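Local coordinates for protein polyketide synthase (Synechococcus sp., PDB 4GOX) that probably transfers a sulfonate group from the donor PAPS to an acyl intermediate, as the sulfotransferase domain of a polyketide-type olefin synthase, at residues M43-G49 with V233-L239; L80-L84 with S95-V99; L84-E88 with Y115-A120. All blocks are in the same frame, centred on the assembly; numbering follows the deposited sequence.

Contact 1: M43-G49 with V233-L239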
ATOM      1  N   MET A  43      -8.212  -7.587   2.930  1.00 43.77           N
ATOM      2  CA  MET A  43      -9.596  -7.344   3.349  1.00 44.97           C
ATOM      3  C   MET A  43     -10.317  -6.735   2.125  1.00 50.53           C
ATOM      4  O   MET A  43     -11.344  -7.265   1.716  1.00 52.77           O
ATOM      5  CB  MET A  43      -9.660  -6.356   4.530  1.00 45.86           C
ATOM      6  CG  MET A  43      -9.335  -6.939   5.899  1.00 49.20           C
ATOM      7  SD  MET A  43      -8.945  -5.553   7.022  1.00 52.30           S
ATOM      8  CE  MET A  43      -9.275  -6.219   8.497  1.00 50.44           C
ATOM      9  N   LEU A  44      -9.729  -5.676   1.507  1.00 45.52           N
ATOM     10  CA  LEU A  44     -10.293  -4.985   0.340  1.00 45.54           C
ATOM     11  C   LEU A  44     -10.495  -5.860  -0.916  1.00 49.47           C
ATOM     12  O   LEU A  44     -11.450  -5.618  -1.655  1.00 49.46           O
ATOM     13  CB  LEU A  44      -9.559  -3.663   0.003  1.00 43.68           C
ATOM     14  CG  LEU A  44      -9.529  -2.565   1.093  1.00 47.66           C
ATOM     15  CD1 LEU A  44      -8.844  -1.340   0.580  1.00 46.23           C
ATOM     16  CD2 LEU A  44     -10.946  -2.183   1.614  1.00 50.36           C
ATOM     17  N   ALA A  45      -9.634  -6.886  -1.128  1.00 46.21           N
ATOM     18  CA  ALA A  45      -9.695  -7.828  -2.263  1.00 48.67           C
ATOM     19  C   ALA A  45     -10.960  -8.673  -2.286  1.00 57.03           C
ATOM     20  O   ALA A  45     -11.350  -9.165  -3.354  1.00 59.66           O
ATOM     21  CB  ALA A  45      -8.479  -8.746  -2.259  1.00 49.61           C
ATOM     22  N   GLY A  46     -11.580  -8.851  -1.117  1.00 53.97           N
ATOM     23  CA  GLY A  46     -12.820  -9.608  -0.989  1.00 55.89           C
ATOM     24  C   GLY A  46     -14.019  -8.861  -1.533  1.00 60.75           C
ATOM     25  O   GLY A  46     -15.038  -9.482  -1.808  1.00 64.01           O
ATOM     26  N   HIS A  47     -13.922  -7.521  -1.687  1.00 54.91           N
ATOM     27  CA  HIS A  47     -15.034  -6.730  -2.209  1.00 55.14           C
ATOM     28  C   HIS A  47     -15.185  -6.932  -3.735  1.00 61.12           C
ATOM     29  O   HIS A  47     -14.204  -6.766  -4.469  1.00 59.81           O
ATOM     30  CB  HIS A  47     -14.842  -5.253  -1.871  1.00 53.66           C
ATOM     31  CG  HIS A  47     -16.075  -4.428  -2.038  1.00 58.67           C
ATOM     32  ND1 HIS A  47     -16.685  -4.274  -3.271  1.00 62.17           N
ATOM     33  CD2 HIS A  47     -16.760  -3.709  -1.120  1.00 61.02           C
ATOM     34  CE1 HIS A  47     -17.740  -3.510  -3.057  1.00 63.32           C
ATOM     35  NE2 HIS A  47     -17.820  -3.134  -1.779  1.00 62.95           N
ATOM     36  N   PRO A  48     -16.403  -7.261  -4.239  1.00 61.21           N
ATOM     37  CA  PRO A  48     -16.561  -7.459  -5.690  1.00 62.30           C
ATOM     38  C   PRO A  48     -16.388  -6.207  -6.574  1.00 64.76           C
ATOM     39  O   PRO A  48     -16.170  -6.346  -7.779  1.00 64.81           O
ATOM     40  CB  PRO A  48     -17.953  -8.083  -5.817  1.00 67.45           C
ATOM     41  CG  PRO A  48     -18.687  -7.630  -4.615  1.00 72.27           C
ATOM     42  CD  PRO A  48     -17.665  -7.532  -3.519  1.00 65.16           C
ATOM     43  N   GLY A  49     -16.472  -5.016  -5.979  1.00 59.35           N
ATOM     44  CA  GLY A  49     -16.357  -3.755  -6.704  1.00 58.54           C
ATOM     45  C   GLY A  49     -14.980  -3.131  -6.672  1.00 60.14           C
ATOM     46  O   GLY A  49     -14.807  -2.002  -7.135  1.00 60.33           O
ATOM     47  N   VAL A 233     -18.065   2.833  -2.469  1.00 62.17           N
ATOM     48  CA  VAL A 233     -18.670   1.502  -2.621  1.00 63.15           C
ATOM     49  C   VAL A 233     -19.517   1.167  -1.380  1.00 68.86           C
ATOM     50  O   VAL A 233     -19.397   1.841  -0.355  1.00 68.28           O
ATOM     51  CB  VAL A 233     -17.638   0.386  -2.959  1.00 64.41           C
ATOM     52  CG1 VAL A 233     -17.001   0.626  -4.329  1.00 64.55           C
ATOM     53  CG2 VAL A 233     -16.560   0.256  -1.868  1.00 60.13           C
ATOM     54  N   ASP A 234     -20.379   0.155  -1.472  1.00 67.57           N
ATOM     55  CA  ASP A 234     -21.164  -0.256  -0.318  1.00 69.04           C
ATOM     56  C   ASP A 234     -20.333  -1.244   0.480  1.00 70.89           C
ATOM     57  O   ASP A 234     -19.466  -1.905  -0.093  1.00 67.49           O
ATOM     58  CB  ASP A 234     -22.490  -0.907  -0.744  1.00 74.84           C
ATOM     59  CG  ASP A 234     -23.473   0.046  -1.389  1.00 91.98           C
ATOM     60  OD1 ASP A 234     -23.464   1.247  -1.028  1.00 93.80           O
ATOM     61  OD2 ASP A 234     -24.279  -0.414  -2.226  1.00102.62           O
ATOM     62  N   PHE A 235     -20.602  -1.363   1.793  1.00 68.58           N
ATOM     63  CA  PHE A 235     -19.893  -2.321   2.637  1.00 65.58           C
ATOM     64  C   PHE A 235     -20.331  -3.733   2.212  1.00 70.78           C
ATOM     65  O   PHE A 235     -21.481  -3.934   1.843  1.00 74.06           O
ATOM     66  CB  PHE A 235     -20.175  -2.065   4.138  1.00 67.12           C
ATOM     67  CG  PHE A 235     -19.600  -3.112   5.067  1.00 65.77           C
ATOM     68  CD1 PHE A 235     -18.293  -3.013   5.530  1.00 63.82           C
ATOM     69  CD2 PHE A 235     -20.362  -4.208   5.466  1.00 68.69           C
ATOM     70  CE1 PHE A 235     -17.753  -3.998   6.364  1.00 63.20           C
ATOM     71  CE2 PHE A 235     -19.821  -5.193   6.297  1.00 69.76           C
ATOM     72  CZ  PHE A 235     -18.526  -5.078   6.748  1.00 64.10           C
ATOM     73  N   ASP A 236     -19.390  -4.678   2.207  1.00 65.00           N
ATOM     74  CA  ASP A 236     -19.615  -6.078   1.859  1.00 65.51           C
ATOM     75  C   ASP A 236     -18.963  -6.897   2.959  1.00 66.66           C
ATOM     76  O   ASP A 236     -17.842  -6.597   3.368  1.00 63.61           O
ATOM     77  CB  ASP A 236     -18.970  -6.398   0.498  1.00 66.43           C
ATOM     78  CG  ASP A 236     -19.304  -7.771  -0.046  1.00 75.01           C
ATOM     79  OD1 ASP A 236     -19.924  -7.846  -1.126  1.00 77.30           O
ATOM     80  OD2 ASP A 236     -18.925  -8.771   0.595  1.00 81.36           O
ATOM     81  N   GLU A 237     -19.651  -7.945   3.402  1.00 64.39           N
ATOM     82  CA  GLU A 237     -19.234  -8.853   4.478  1.00 63.43           C
ATOM     83  C   GLU A 237     -17.893  -9.538   4.233  1.00 64.92           C
ATOM     84  O   GLU A 237     -17.187  -9.830   5.198  1.00 63.22           O
ATOM     85  CB  GLU A 237     -20.326  -9.907   4.769  1.00 67.70           C
ATOM     86  CG  GLU A 237     -21.520  -9.364   5.540  1.00 76.59           C
ATOM     87  CD  GLU A 237     -21.256  -8.827   6.935  1.00 89.03           C
ATOM     88  OE1 GLU A 237     -21.848  -7.779   7.280  1.00 84.85           O
ATOM     89  OE2 GLU A 237     -20.472  -9.454   7.687  1.00 72.92           O
ATOM     90  N   ALA A 238     -17.552  -9.805   2.949  1.00 61.72           N
ATOM     91  CA  ALA A 238     -16.298 -10.443   2.536  1.00 60.63           C
ATOM     92  C   ALA A 238     -15.081  -9.664   3.038  1.00 61.79           C
ATOM     93  O   ALA A 238     -14.033 -10.263   3.267  1.00 61.94           O
ATOM     94  CB  ALA A 238     -16.248 -10.568   1.024  1.00 62.03           C
ATOM     95  N   LEU A 239     -15.238  -8.344   3.256  1.00 55.68           N
ATOM     96  CA  LEU A 239     -14.177  -7.477   3.788  1.00 52.55           C
ATOM     97  C   LEU A 239     -13.700  -7.970   5.145  1.00 54.70           C
ATOM     98  O   LEU A 239     -12.544  -7.753   5.495  1.00 52.33           O
ATOM     99  CB  LEU A 239     -14.668  -6.032   3.956  1.00 52.00           C
ATOM    100  CG  LEU A 239     -14.979  -5.221   2.701  1.00 56.79           C
ATOM    101  CD1 LEU A 239     -15.601  -3.917   3.081  1.00 57.32           C
ATOM    102  CD2 LEU A 239     -13.744  -4.980   1.856  1.00 54.99           C
TER
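The imidazole of H47 reaches across to the loop that carries D234, and its NE2 donates to D234 O at 2.7 Å. The carbonyl points almost straight at the donor (C=O...N angle 168°), and the oxygen lies practically in the ring plane. At the ring's other nitrogen, ND1 accepts from G49 N at 2.8 Å, so two bonds at separate nitrogens fix its rotation. CG stands anti to the backbone N (chi1 -165°), which swings the ring out of its own turn toward this loop. V233 CG2 meets NE2 obliquely at 3.6 Å, while D236 CB makes an off-centre CH-pi contact, 4.2 Å from the ring centroid. With an alanine at this position, D234 O and G49 N would probably lose these partners, and the loop would be likely to shift against the turn.

Further along, L239 CD2 touches M43 O at 3.3 Å and lies against L44 CA and CD2 and H47 CB, and the CA-H of L239 points at M43 O. A238 CB rests on G46 O at 3.3 Å. D236 OD2 accepts from A238 N, closing an Asx turn. The contact thus joins the C-terminal end of helix 37-45 to the loop following helix 220-231. With NE2 donating and ND1 accepting, the bonding is consistent with a neutral imidazole protonated on NE2.

Contact 2: L80-L84 with S95-V99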
ATOM      1  N   LEU A  80       2.531  -7.738 -10.021  1.00 50.77           N
ATOM      2  CA  LEU A  80       2.027  -7.334 -11.333  1.00 50.07           C
ATOM      3  C   LEU A  80       1.738  -8.616 -12.157  1.00 56.16           C
ATOM      4  O   LEU A  80       0.685  -8.688 -12.791  1.00 55.98           O
ATOM      5  CB  LEU A  80       3.010  -6.421 -12.090  1.00 48.32           C
ATOM      6  CG  LEU A  80       2.618  -6.071 -13.540  1.00 50.88           C
ATOM      7  CD1 LEU A  80       1.368  -5.189 -13.596  1.00 50.19           C
ATOM      8  CD2 LEU A  80       3.787  -5.436 -14.292  1.00 48.07           C
ATOM      9  N   GLN A  81       2.647  -9.621 -12.106  1.00 53.74           N
ATOM     10  CA  GLN A  81       2.452 -10.900 -12.806  1.00 56.80           C
ATOM     11  C   GLN A  81       1.173 -11.563 -12.266  1.00 65.50           C
ATOM     12  O   GLN A  81       0.271 -11.869 -13.051  1.00 66.17           O
ATOM     13  CB  GLN A  81       3.682 -11.833 -12.658  1.00 57.76           C
ATOM     14  CG  GLN A  81       4.854 -11.482 -13.575  1.00 62.96           C
ATOM     15  CD  GLN A  81       5.798 -10.424 -12.998  1.00 86.51           C
ATOM     16  OE1 GLN A  81       5.386  -9.475 -12.309  1.00 85.50           O
ATOM     17  NE2 GLN A  81       7.100 -10.551 -13.279  1.00 64.65           N
ATOM     18  N   ARG A  82       1.058 -11.656 -10.910  1.00 63.72           N
ATOM     19  CA  ARG A  82      -0.083 -12.239 -10.206  1.00 64.92           C
ATOM     20  C   ARG A  82      -1.386 -11.545 -10.616  1.00 69.72           C
ATOM     21  O   ARG A  82      -2.360 -12.227 -10.950  1.00 68.45           O
ATOM     22  CB  ARG A  82       0.151 -12.220  -8.686  1.00 67.24           C
ATOM     23  CG  ARG A  82      -0.820 -13.083  -7.867  1.00 86.40           C
ATOM     24  CD  ARG A  82      -0.610 -14.576  -8.096  1.00102.64           C
ATOM     25  NE  ARG A  82      -1.760 -15.380  -7.677  1.00116.43           N
ATOM     26  CZ  ARG A  82      -2.795 -15.683  -8.456  1.00137.15           C
ATOM     27  NH1 ARG A  82      -2.852 -15.231  -9.703  1.00124.63           N
ATOM     28  NH2 ARG A  82      -3.782 -16.436  -7.992  1.00131.17           N
ATOM     29  N   ALA A  83      -1.377 -10.197 -10.675  1.00 57.93           N
ATOM     30  CA  ALA A  83      -2.532  -9.400 -11.119  1.00 57.95           C
ATOM     31  C   ALA A  83      -3.002  -9.813 -12.529  1.00 61.61           C
ATOM     32  O   ALA A  83      -4.193 -10.050 -12.731  1.00 62.25           O
ATOM     33  CB  ALA A  83      -2.183  -7.915 -11.118  1.00 56.23           C
ATOM     34  N   LEU A  84      -2.061  -9.878 -13.486  1.00 57.25           N
ATOM     35  CA  LEU A  84      -2.292 -10.228 -14.893  1.00 58.81           C
ATOM     36  C   LEU A  84      -2.847 -11.656 -15.049  1.00 64.52           C
ATOM     37  O   LEU A  84      -3.798 -11.871 -15.809  1.00 66.67           O
ATOM     38  CB  LEU A  84      -0.975 -10.111 -15.659  1.00 58.85           C
ATOM     39  CG  LEU A  84      -0.388  -8.720 -15.862  1.00 61.88           C
ATOM     40  CD1 LEU A  84       1.014  -8.841 -16.431  1.00 61.87           C
ATOM     41  CD2 LEU A  84      -1.297  -7.868 -16.766  1.00 66.23           C
ATOM     42  N   SER A  95       2.276 -14.786 -18.135  1.00 70.14           N
ATOM     43  CA  SER A  95       2.256 -13.533 -17.376  1.00 67.20           C
ATOM     44  C   SER A  95       3.603 -12.829 -17.538  1.00 69.58           C
ATOM     45  O   SER A  95       3.637 -11.692 -18.008  1.00 67.89           O
ATOM     46  CB  SER A  95       1.969 -13.796 -15.900  1.00 71.37           C
ATOM     47  OG  SER A  95       1.177 -12.746 -15.371  1.00 78.24           O
ATOM     48  N   GLN A  96       4.704 -13.539 -17.209  1.00 67.08           N
ATOM     49  CA  GLN A  96       6.081 -13.082 -17.347  1.00 67.09           C
ATOM     50  C   GLN A  96       6.375 -12.574 -18.778  1.00 71.76           C
ATOM     51  O   GLN A  96       6.980 -11.513 -18.922  1.00 71.68           O
ATOM     52  CB  GLN A  96       7.057 -14.202 -16.936  1.00 71.15           C
ATOM     53  CG  GLN A  96       8.484 -13.738 -16.649  1.00 92.29           C
ATOM     54  CD  GLN A  96       8.569 -12.735 -15.517  1.00109.27           C
ATOM     55  OE1 GLN A  96       8.463 -13.079 -14.332  1.00105.54           O
ATOM     56  NE2 GLN A  96       8.760 -11.468 -15.867  1.00 97.18           N
ATOM     57  N   ALA A  97       5.884 -13.285 -19.814  1.00 68.18           N
ATOM     58  CA  ALA A  97       6.057 -12.916 -21.223  1.00 68.27           C
ATOM     59  C   ALA A  97       5.377 -11.578 -21.567  1.00 69.91           C
ATOM     60  O   ALA A  97       5.902 -10.828 -22.391  1.00 69.65           O
ATOM     61  CB  ALA A  97       5.534 -14.033 -22.136  1.00 70.92           C
ATOM     62  N   LYS A  98       4.209 -11.291 -20.954  1.00 64.89           N
ATOM     63  CA  LYS A  98       3.462 -10.034 -21.138  1.00 63.21           C
ATOM     64  C   LYS A  98       4.311  -8.893 -20.491  1.00 66.66           C
ATOM     65  O   LYS A  98       4.454  -7.817 -21.092  1.00 65.96           O
ATOM     66  CB  LYS A  98       2.069 -10.148 -20.467  1.00 64.52           C
ATOM     67  CG  LYS A  98       1.114  -8.975 -20.672  1.00 74.08           C
ATOM     68  CD  LYS A  98       0.427  -8.981 -22.025  1.00 90.47           C
ATOM     69  CE  LYS A  98      -0.204  -7.645 -22.325  1.00 98.72           C
ATOM     70  NZ  LYS A  98      -0.245  -7.367 -23.785  1.00104.03           N
ATOM     71  N   VAL A  99       4.925  -9.174 -19.311  1.00 61.79           N
ATOM     72  CA  VAL A  99       5.796  -8.234 -18.582  1.00 61.01           C
ATOM     73  C   VAL A  99       7.081  -7.945 -19.414  1.00 66.69           C
ATOM     74  O   VAL A  99       7.381  -6.776 -19.669  1.00 65.68           O
ATOM     75  CB  VAL A  99       6.077  -8.689 -17.122  1.00 64.35           C
ATOM     76  CG1 VAL A  99       7.211  -7.880 -16.474  1.00 64.35           C
ATOM     77  CG2 VAL A  99       4.808  -8.603 -16.270  1.00 62.24           C
TER
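L80 opens the contact with CD2, which meets V99 CG2 at 3.9 Å as the two side chains slant past one another. Next in sequence, Q81 makes two different contacts. Its CG packs on V99 CG2 at 3.9 Å, and the bend at chi2 (86°) brings CD against the same methyl, with the amide beside that of Q96. Its backbone oxygen takes part too: S95 OG donates to Q81 O at 2.6 Å, a side-chain bond to a main-chain carbonyl, beside the apolar contacts of V99. The hydroxyl comes in from the flank of the carbonyl, with a C=O...O angle of 113°, and is tilted out of the carbonyl plane.

One turn on, L84 points at the other helix. Its CB lies 3.4 Å from S95 OG, and its CD1 touches V99 CG2 at 3.8 Å, with K98 CG a little farther off. V99 CG2 is thus met by L80, Q81 and L84.

Helices 79-88 and 92-104 are joined by a short turn, and the local segments cross at 116° with axes 9.2 Å apart. Helix 109-119 packs against this corner through I112, Y115 and L116, W102 fills in from farther along helix 92-104, and M64 and R67 of helix 64-71 also touch L80.

Contact 3: L84-E88 with Y115-A120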
ATOM      1  N   LEU A  84      -2.061  -9.878 -13.486  1.00 57.25           N
ATOM      2  CA  LEU A  84      -2.292 -10.228 -14.893  1.00 58.81           C
ATOM      3  C   LEU A  84      -2.847 -11.656 -15.049  1.00 64.52           C
ATOM      4  O   LEU A  84      -3.798 -11.871 -15.809  1.00 66.67           O
ATOM      5  CB  LEU A  84      -0.975 -10.111 -15.659  1.00 58.85           C
ATOM      6  CG  LEU A  84      -0.388  -8.720 -15.862  1.00 61.88           C
ATOM      7  CD1 LEU A  84       1.014  -8.841 -16.431  1.00 61.87           C
ATOM      8  CD2 LEU A  84      -1.297  -7.868 -16.766  1.00 66.23           C
ATOM      9  N   MET A  85      -2.237 -12.620 -14.319  1.00 59.44           N
ATOM     10  CA  MET A  85      -2.661 -14.003 -14.251  1.00 62.24           C
ATOM     11  C   MET A  85      -4.148 -14.008 -13.851  1.00 72.12           C
ATOM     12  O   MET A  85      -4.970 -14.470 -14.636  1.00 74.74           O
ATOM     13  CB  MET A  85      -1.841 -14.748 -13.191  1.00 64.13           C
ATOM     14  CG  MET A  85      -0.487 -15.183 -13.649  1.00 65.52           C
ATOM     15  SD  MET A  85       0.387 -16.079 -12.344  1.00 71.19           S
ATOM     16  CE  MET A  85      -0.841 -17.263 -11.833  1.00 72.35           C
ATOM     17  N   ASP A  86      -4.497 -13.408 -12.676  1.00 68.28           N
ATOM     18  CA  ASP A  86      -5.864 -13.314 -12.165  1.00 70.33           C
ATOM     19  C   ASP A  86      -6.827 -12.569 -13.103  1.00 74.03           C
ATOM     20  O   ASP A  86      -7.887 -13.115 -13.418  1.00 77.68           O
ATOM     21  CB  ASP A  86      -5.894 -12.696 -10.755  1.00 71.67           C
ATOM     22  CG  ASP A  86      -7.288 -12.616 -10.165  1.00 87.17           C
ATOM     23  OD1 ASP A  86      -7.852 -13.681  -9.822  1.00 95.13           O
ATOM     24  OD2 ASP A  86      -7.849 -11.504 -10.126  1.00 87.93           O
ATOM     25  N   LEU A  87      -6.471 -11.342 -13.553  1.00 65.84           N
ATOM     26  CA  LEU A  87      -7.354 -10.563 -14.431  1.00 66.14           C
ATOM     27  C   LEU A  87      -7.604 -11.198 -15.805  1.00 75.94           C
ATOM     28  O   LEU A  87      -8.679 -10.993 -16.389  1.00 77.49           O
ATOM     29  CB  LEU A  87      -6.841  -9.125 -14.635  1.00 62.06           C
ATOM     30  CG  LEU A  87      -6.883  -8.168 -13.428  1.00 63.34           C
ATOM     31  CD1 LEU A  87      -5.988  -6.972 -13.678  1.00 59.13           C
ATOM     32  CD2 LEU A  87      -8.319  -7.717 -13.106  1.00 65.46           C
ATOM     33  N   GLU A  88      -6.611 -11.927 -16.343  1.00 74.36           N
ATOM     34  CA  GLU A  88      -6.710 -12.462 -17.706  1.00 76.63           C
ATOM     35  C   GLU A  88      -6.694 -13.976 -17.889  1.00 83.98           C
ATOM     36  O   GLU A  88      -6.754 -14.424 -19.039  1.00 86.30           O
ATOM     37  CB  GLU A  88      -5.668 -11.786 -18.602  1.00 75.21           C
ATOM     38  CG  GLU A  88      -5.978 -10.325 -18.859  1.00 85.76           C
ATOM     39  CD  GLU A  88      -4.879  -9.531 -19.534  1.00111.27           C
ATOM     40  OE1 GLU A  88      -3.710  -9.984 -19.542  1.00110.39           O
ATOM     41  OE2 GLU A  88      -5.190  -8.432 -20.043  1.00105.29           O
ATOM     42  N   TYR A 115      -4.053   0.258 -18.460  1.00 55.87           N
ATOM     43  CA  TYR A 115      -4.270  -1.128 -18.850  1.00 57.13           C
ATOM     44  C   TYR A 115      -4.962  -1.884 -17.718  1.00 60.36           C
ATOM     45  O   TYR A 115      -5.964  -2.548 -17.962  1.00 62.15           O
ATOM     46  CB  TYR A 115      -2.932  -1.812 -19.162  1.00 58.48           C
ATOM     47  CG  TYR A 115      -3.067  -3.225 -19.692  1.00 63.41           C
ATOM     48  CD1 TYR A 115      -3.312  -3.464 -21.045  1.00 67.83           C
ATOM     49  CD2 TYR A 115      -2.903  -4.325 -18.851  1.00 63.79           C
ATOM     50  CE1 TYR A 115      -3.424  -4.762 -21.542  1.00 70.17           C
ATOM     51  CE2 TYR A 115      -3.005  -5.629 -19.338  1.00 66.49           C
ATOM     52  CZ  TYR A 115      -3.270  -5.842 -20.685  1.00 76.82           C
ATOM     53  OH  TYR A 115      -3.348  -7.116 -21.182  1.00 79.26           O
ATOM     54  N   LEU A 116      -4.412  -1.821 -16.498  1.00 53.76           N
ATOM     55  CA  LEU A 116      -4.987  -2.547 -15.366  1.00 53.42           C
ATOM     56  C   LEU A 116      -6.399  -2.047 -15.021  1.00 57.81           C
ATOM     57  O   LEU A 116      -7.268  -2.866 -14.748  1.00 57.97           O
ATOM     58  CB  LEU A 116      -4.050  -2.564 -14.150  1.00 51.22           C
ATOM     59  CG  LEU A 116      -2.696  -3.273 -14.306  1.00 53.34           C
ATOM     60  CD1 LEU A 116      -1.777  -2.938 -13.139  1.00 50.63           C
ATOM     61  CD2 LEU A 116      -2.849  -4.778 -14.399  1.00 53.14           C
ATOM     62  N   GLN A 117      -6.646  -0.716 -15.155  1.00 54.47           N
ATOM     63  CA  GLN A 117      -7.952  -0.091 -14.914  1.00 55.56           C
ATOM     64  C   GLN A 117      -8.994  -0.636 -15.887  1.00 63.75           C
ATOM     65  O   GLN A 117     -10.159  -0.817 -15.511  1.00 66.49           O
ATOM     66  CB  GLN A 117      -7.869   1.430 -15.043  1.00 56.13           C
ATOM     67  CG  GLN A 117      -7.217   2.132 -13.852  1.00 54.43           C
ATOM     68  CD  GLN A 117      -7.036   3.592 -14.156  1.00 69.48           C
ATOM     69  OE1 GLN A 117      -6.543   3.967 -15.231  1.00 63.59           O
ATOM     70  NE2 GLN A 117      -7.458   4.450 -13.234  1.00 59.47           N
ATOM     71  N   ARG A 118      -8.557  -0.902 -17.132  1.00 59.75           N
ATOM     72  CA  ARG A 118      -9.349  -1.461 -18.205  1.00 62.25           C
ATOM     73  C   ARG A 118      -9.660  -2.942 -17.904  1.00 63.90           C
ATOM     74  O   ARG A 118     -10.814  -3.343 -18.014  1.00 67.08           O
ATOM     75  CB  ARG A 118      -8.609  -1.289 -19.560  1.00 64.20           C
ATOM     76  CG  ARG A 118      -9.347  -1.885 -20.776  1.00 81.57           C
ATOM     77  CD  ARG A 118      -8.972  -1.201 -22.081  1.00 92.87           C
ATOM     78  NE  ARG A 118      -9.592   0.125 -22.179  1.00104.85           N
ATOM     79  CZ  ARG A 118      -9.381   0.993 -23.164  1.00114.01           C
ATOM     80  NH1 ARG A 118      -8.556   0.691 -24.161  1.00105.31           N
ATOM     81  NH2 ARG A 118      -9.987   2.172 -23.156  1.00 88.45           N
ATOM     82  N   GLN A 119      -8.639  -3.737 -17.533  1.00 72.41           N
ATOM     83  CA  GLN A 119      -8.773  -5.165 -17.226  1.00 72.01           C
ATOM     84  C   GLN A 119      -9.560  -5.419 -15.931  1.00 76.52           C
ATOM     85  O   GLN A 119     -10.124  -6.501 -15.767  1.00 78.51           O
ATOM     86  CB  GLN A 119      -7.396  -5.843 -17.175  1.00 71.34           C
ATOM     87  CG  GLN A 119      -6.619  -5.776 -18.486  1.00 89.61           C
ATOM     88  CD  GLN A 119      -7.393  -6.317 -19.668  1.00113.46           C
ATOM     89  OE1 GLN A 119      -7.952  -7.420 -19.627  1.00110.09           O
ATOM     90  NE2 GLN A 119      -7.423  -5.556 -20.756  1.00108.12           N
ATOM     91  N   ALA A 120      -9.605  -4.421 -15.022  1.00 70.76           N
ATOM     92  CA  ALA A 120     -10.363  -4.495 -13.766  1.00 69.73           C
ATOM     93  C   ALA A 120     -11.844  -4.238 -14.051  1.00 76.91           C
ATOM     94  O   ALA A 120     -12.683  -4.486 -13.187  1.00 75.48           O
ATOM     95  CB  ALA A 120      -9.841  -3.466 -12.765  1.00 66.55           C
TER
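E88 OE2, at the last residue of helix 79-88, accepts a very short but weak hydrogen bond from Y115 OH, 2.5 Å away. The pair lies at one edge of a helix-helix packing beside the parallel sheet of this P-loop-type sulfotransferase fold. Here segments 84-88 and 115-119 run roughly the same way, 37° apart, with axes 10.8 Å from each other. E88 and Y115 approach from opposite directions, and the carboxylate stands essentially perpendicular to the phenol ring. The glutamate chain is extended beyond CG, which carries the carboxylate across to the tyrosine hydroxyl. Q119 OE1 also lies close, 3.0 Å from E88 OE2, but these are two acceptors and do not bond. Q119 CG lies over one face of the Y115 ring, toward its rim.

Next to this polar edge the packing is aliphatic. L84 turns its other methyl, CD2, to the edge of the Y115 ring, 3.8 Å from CE2. L116 CD2 touches both L84 CD2 and L87 CD1, 3.9 Å from the latter, with the leucines crossing at about a right angle. W102 of helix 92-104 meets the tyrosine ring edge-to-face, so Y115 is packed by helices on more than one flank. L87, with CG anti to its carbonyl carbon (chi1 -69°), points at the end of the second helix: CD1 lies 3.9 Å from Q119 CB, and CD2 comes within 3.4 Å of Q119 O.

From the N terminus, the chain passes strand 26-30 and, at the end of helix 37-45, enters the first half of contact 1, whose partner arrives only after helix 220-231. That long loop takes in the other two contacts and most of the sheet. Within it, both others start on helix 79-88 and overlap at L84: contact 2 closes a short loop onto helix 92-104, and contact 3 a longer one onto helix 109-119. They touch, with K98 CE lying 3.4 Å from Y115 OH, so the three helices pack as one cluster. Contact 1 stands apart, its nearest atoms about 7 Å from contact 3, and ties helix 37-45 to the loop after helix 220-231.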